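N-alpha-acetyltransferase 30 (Saccharomyces cerevisiae, PDB 6YGA) catalyses, as the catalytic subunit of the NatC complex, transfer of an acetyl group from acetyl-CoA to the N-terminal methionine of proteins such as the L-A virus GAG protein. Local coordinates at residues M1-P7 against Y48-K54. Numbering follows the deposited sequence.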
HETATM    1  N   MSE A   1       3.638 -42.781 -11.878  1.00 88.62           N
HETATM    2  CA  MSE A   1       3.270 -41.477 -12.411  1.00 83.92           C
HETATM    3  C   MSE A   1       3.831 -41.265 -13.817  1.00 82.77           C
HETATM    4  O   MSE A   1       5.015 -41.497 -14.058  1.00 83.05           O
HETATM    5  CB  MSE A   1       3.766 -40.377 -11.478  1.00 80.52           C
HETATM    6  CG  MSE A   1       3.058 -39.061 -11.640  1.00 77.98           C
HETATM    7 SE   MSE A   1       3.751 -37.738 -10.397  0.60 77.96          SE
HETATM    8  CE  MSE A   1       5.561 -37.613 -11.091  1.00 80.20           C
ATOM      9  N   GLU A   2       2.969 -40.820 -14.752  1.00 81.15           N
ATOM     10  CA  GLU A   2       3.371 -40.529 -16.134  1.00 81.35           C
ATOM     11  C   GLU A   2       2.643 -39.251 -16.559  1.00 76.49           C
ATOM     12  O   GLU A   2       1.623 -39.286 -17.249  1.00 76.47           O
ATOM     13  CB  GLU A   2       3.061 -41.696 -17.071  1.00 87.59           C
ATOM     14  CG  GLU A   2       3.909 -41.725 -18.335  1.00 90.79           C
ATOM     15  CD  GLU A   2       3.271 -42.525 -19.454  1.00 96.23           C
ATOM     16  OE1 GLU A   2       2.367 -41.986 -20.128  1.00 96.19           O
ATOM     17  OE2 GLU A   2       3.670 -43.690 -19.658  1.00100.19           O
ATOM     18  N   ILE A   3       3.184 -38.105 -16.145  1.00 73.33           N
ATOM     19  CA  ILE A   3       2.497 -36.837 -16.351  1.00 71.43           C
ATOM     20  C   ILE A   3       2.633 -36.390 -17.803  1.00 71.60           C
ATOM     21  O   ILE A   3       3.714 -36.464 -18.401  1.00 71.93           O
ATOM     22  CB  ILE A   3       3.045 -35.775 -15.383  1.00 68.22           C
ATOM     23  CG1 ILE A   3       2.894 -36.254 -13.938  1.00 70.54           C
ATOM     24  CG2 ILE A   3       2.318 -34.459 -15.562  1.00 64.31           C
ATOM     25  CD1 ILE A   3       1.461 -36.525 -13.536  1.00 72.59           C
ATOM     26  N   VAL A   4       1.525 -35.925 -18.375  1.00 70.83           N
ATOM     27  CA  VAL A   4       1.469 -35.436 -19.748  1.00 68.76           C
ATOM     28  C   VAL A   4       0.930 -34.012 -19.719  1.00 66.67           C
ATOM     29  O   VAL A   4      -0.072 -33.739 -19.048  1.00 66.90           O
ATOM     30  CB  VAL A   4       0.592 -36.338 -20.636  1.00 69.77           C
ATOM     31  CG1 VAL A   4       0.496 -35.777 -22.045  1.00 67.99           C
ATOM     32  CG2 VAL A   4       1.143 -37.757 -20.660  1.00 73.51           C
ATOM     33  N   TYR A   5       1.599 -33.111 -20.437  1.00 63.25           N
ATOM     34  CA  TYR A   5       1.239 -31.699 -20.498  1.00 59.30           C
ATOM     35  C   TYR A   5       0.714 -31.388 -21.894  1.00 62.92           C
ATOM     36  O   TYR A   5       1.426 -31.588 -22.883  1.00 67.07           O
ATOM     37  CB  TYR A   5       2.443 -30.818 -20.165  1.00 53.04           C
ATOM     38  CG  TYR A   5       3.116 -31.191 -18.865  1.00 51.45           C
ATOM     39  CD1 TYR A   5       4.139 -32.129 -18.834  1.00 52.00           C
ATOM     40  CD2 TYR A   5       2.723 -30.611 -17.667  1.00 51.25           C
ATOM     41  CE1 TYR A   5       4.752 -32.479 -17.648  1.00 53.30           C
ATOM     42  CE2 TYR A   5       3.332 -30.954 -16.474  1.00 52.29           C
ATOM     43  CZ  TYR A   5       4.347 -31.888 -16.472  1.00 54.33           C
ATOM     44  OH  TYR A   5       4.961 -32.239 -15.293  1.00 59.02           O
ATOM     45  N   LYS A   6      -0.515 -30.896 -21.974  1.00 61.88           N
ATOM     46  CA  LYS A   6      -1.202 -30.701 -23.240  1.00 62.02           C
ATOM     47  C   LYS A   6      -1.962 -29.386 -23.213  1.00 62.90           C
ATOM     48  O   LYS A   6      -2.314 -28.887 -22.138  1.00 62.45           O
ATOM     49  CB  LYS A   6      -2.161 -31.864 -23.525  1.00 61.21           C
ATOM     50  CG  LYS A   6      -2.973 -32.299 -22.319  1.00 59.14           C
ATOM     51  CD  LYS A   6      -3.277 -33.786 -22.366  1.00 63.30           C
ATOM     52  CE  LYS A   6      -4.105 -34.145 -23.585  1.00 68.06           C
ATOM     53  NZ  LYS A   6      -4.304 -35.615 -23.693  1.00 74.56           N
ATOM     54  N   PRO A   7      -2.211 -28.788 -24.375  1.00 64.50           N
ATOM     55  CA  PRO A   7      -3.009 -27.559 -24.412  1.00 63.78           C
ATOM     56  C   PRO A   7      -4.477 -27.844 -24.135  1.00 65.39           C
ATOM     57  O   PRO A   7      -4.961 -28.969 -24.273  1.00 69.07           O
ATOM     58  CB  PRO A   7      -2.810 -27.039 -25.841  1.00 64.60           C
ATOM     59  CG  PRO A   7      -1.589 -27.746 -26.348  1.00 65.16           C
ATOM     60  CD  PRO A   7      -1.613 -29.087 -25.686  1.00 66.73           C
ATOM     61  N   TYR A  48      -2.860 -24.552 -20.148  1.00 52.33           N
ATOM     62  CA  TYR A  48      -2.333 -25.904 -20.242  1.00 50.91           C
ATOM     63  C   TYR A  48      -2.773 -26.715 -19.035  1.00 50.51           C
ATOM     64  O   TYR A  48      -3.001 -26.170 -17.953  1.00 50.99           O
ATOM     65  CB  TYR A  48      -0.799 -25.905 -20.335  1.00 46.92           C
ATOM     66  CG  TYR A  48      -0.283 -25.512 -21.696  1.00 47.12           C
ATOM     67  CD1 TYR A  48      -0.153 -24.176 -22.051  1.00 47.08           C
ATOM     68  CD2 TYR A  48       0.067 -26.478 -22.631  1.00 49.19           C
ATOM     69  CE1 TYR A  48       0.314 -23.811 -23.302  1.00 48.50           C
ATOM     70  CE2 TYR A  48       0.535 -26.125 -23.882  1.00 51.00           C
ATOM     71  CZ  TYR A  48       0.657 -24.790 -24.215  1.00 51.12           C
ATOM     72  OH  TYR A  48       1.124 -24.441 -25.462  1.00 54.48           O
ATOM     73  N   ILE A  49      -2.886 -28.027 -19.233  1.00 48.00           N
ATOM     74  CA  ILE A  49      -3.240 -28.952 -18.167  1.00 50.80           C
ATOM     75  C   ILE A  49      -2.166 -30.027 -18.071  1.00 54.18           C
ATOM     76  O   ILE A  49      -1.421 -30.291 -19.018  1.00 55.65           O
ATOM     77  CB  ILE A  49      -4.627 -29.596 -18.379  1.00 51.73           C
ATOM     78  CG1 ILE A  49      -4.733 -30.184 -19.790  1.00 54.07           C
ATOM     79  CG2 ILE A  49      -5.730 -28.585 -18.115  1.00 50.52           C
ATOM     80  CD1 ILE A  49      -6.028 -30.919 -20.056  1.00 60.24           C
ATOM     81  N   ALA A  50      -2.090 -30.645 -16.897  1.00 56.27           N
ATOM     82  CA  ALA A  50      -1.246 -31.806 -16.659  1.00 56.85           C
ATOM     83  C   ALA A  50      -2.145 -32.966 -16.267  1.00 59.66           C
ATOM     84  O   ALA A  50      -3.027 -32.805 -15.418  1.00 60.75           O
ATOM     85  CB  ALA A  50      -0.214 -31.533 -15.560  1.00 54.65           C
ATOM     86  N   VAL A  51      -1.938 -34.122 -16.897  1.00 62.81           N
ATOM     87  CA  VAL A  51      -2.701 -35.328 -16.598  1.00 67.17           C
ATOM     88  C   VAL A  51      -1.723 -36.460 -16.310  1.00 70.55           C
ATOM     89  O   VAL A  51      -0.613 -36.495 -16.850  1.00 70.72           O
ATOM     90  CB  VAL A  51      -3.668 -35.715 -17.746  1.00 70.18           C
ATOM     91  CG1 VAL A  51      -4.668 -34.592 -18.016  1.00 69.61           C
ATOM     92  CG2 VAL A  51      -2.903 -36.079 -19.019  1.00 70.06           C
ATOM     93  N   ASP A  52      -2.132 -37.377 -15.433  1.00 73.25           N
ATOM     94  CA  ASP A  52      -1.355 -38.571 -15.111  1.00 76.58           C
ATOM     95  C   ASP A  52      -1.887 -39.701 -15.984  1.00 81.89           C
ATOM     96  O   ASP A  52      -3.013 -40.168 -15.785  1.00 85.91           O
ATOM     97  CB  ASP A  52      -1.455 -38.914 -13.624  1.00 78.96           C
ATOM     98  CG  ASP A  52      -0.583 -40.107 -13.223  1.00 82.39           C
ATOM     99  OD1 ASP A  52       0.041 -40.742 -14.101  1.00 83.71           O
ATOM    100  OD2 ASP A  52      -0.523 -40.409 -12.011  1.00 84.45           O
ATOM    101  N   ASN A  53      -1.079 -40.132 -16.954  1.00 82.54           N
ATOM    102  CA  ASN A  53      -1.545 -41.131 -17.908  1.00 87.70           C
ATOM    103  C   ASN A  53      -1.685 -42.504 -17.263  1.00 93.17           C
ATOM    104  O   ASN A  53      -2.564 -43.282 -17.651  1.00 98.02           O
ATOM    105  CB  ASN A  53      -0.594 -41.191 -19.103  1.00 89.04           C
ATOM    106  CG  ASN A  53      -1.325 -41.338 -20.421  1.00 92.82           C
ATOM    107  OD1 ASN A  53      -2.453 -41.826 -20.466  1.00 95.92           O
ATOM    108  ND2 ASN A  53      -0.683 -40.914 -21.505  1.00 93.24           N
ATOM    109  N   LYS A  54      -0.844 -42.818 -16.281  1.00 94.34           N
ATOM    110  CA  LYS A  54      -0.897 -44.100 -15.592  1.00100.02           C
ATOM    111  C   LYS A  54      -1.784 -44.070 -14.354  1.00101.83           C
ATOM    112  O   LYS A  54      -1.835 -45.060 -13.619  1.00106.90           O
ATOM    113  CB  LYS A  54       0.514 -44.552 -15.214  1.00102.38           C
ATOM    114  CG  LYS A  54       1.378 -44.900 -16.413  1.00104.23           C
ATOM    115  CD  LYS A  54       0.664 -45.884 -17.323  1.00108.38           C
ATOM    116  CE  LYS A  54       1.267 -45.885 -18.714  1.00108.03           C
ATOM    117  NZ  LYS A  54       0.424 -46.659 -19.667  1.00111.17           N
TER
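Two first torsions shape this contact: in D52 a chi1 of -176° carries CG away from the backbone N and places the carboxylate beside the chain start, and in I49 a chi1 of 51° sets CG1 between the backbone N and the carbonyl carbon, where it meets CG of K6. OD1 of D52 accepts the N-H of E2 at 3.0 Å. The bond is nearly straight at hydrogen, although the donor stands above the carboxylate plane. OD1 also receives a weak bond from K54 N, and OD2 is bonded to the hydroxyl of Y90, so the carboxylate is held from both oxygens. One step on, N53 N donates to E2 O at 2.8 Å, and the side chains of E2 and N53 lie side by side, OE1 of E2 against CB of N53 (3.2 Å), with carboxylate and amide planes almost perpendicular. CE of K54 touches OE2 of E2; its NZ, 4.4 Å from that oxygen, is beyond a salt bridge but may add a weak attraction.

This polar end illustrates how an antiparallel pairing can be continued past its last bridge. Within the strands, V4–V51 and K6–I49 are the hydrogen-bonded pairs, each joined by two backbone bonds. On the face shared by I3, Y5, A50 and D52, CB of A50 sits 3.7 Å from CE2 of Y5, whose ring meets it obliquely, while CD1 of I3 reaches CB of D52. On the face of V4, K6, I49 and V51, CB of V4 meets CG2 of V51. P7 closes the pairing with its CG 3.6 Å from CE2 of Y48.

Strand 3-7 is an outermost strand of the GNAT sheet within this chain, with strand 47-52 between it and strand 61-72; Y5 and Y48 pack against helix 95-109, and I49 against helix 13-26.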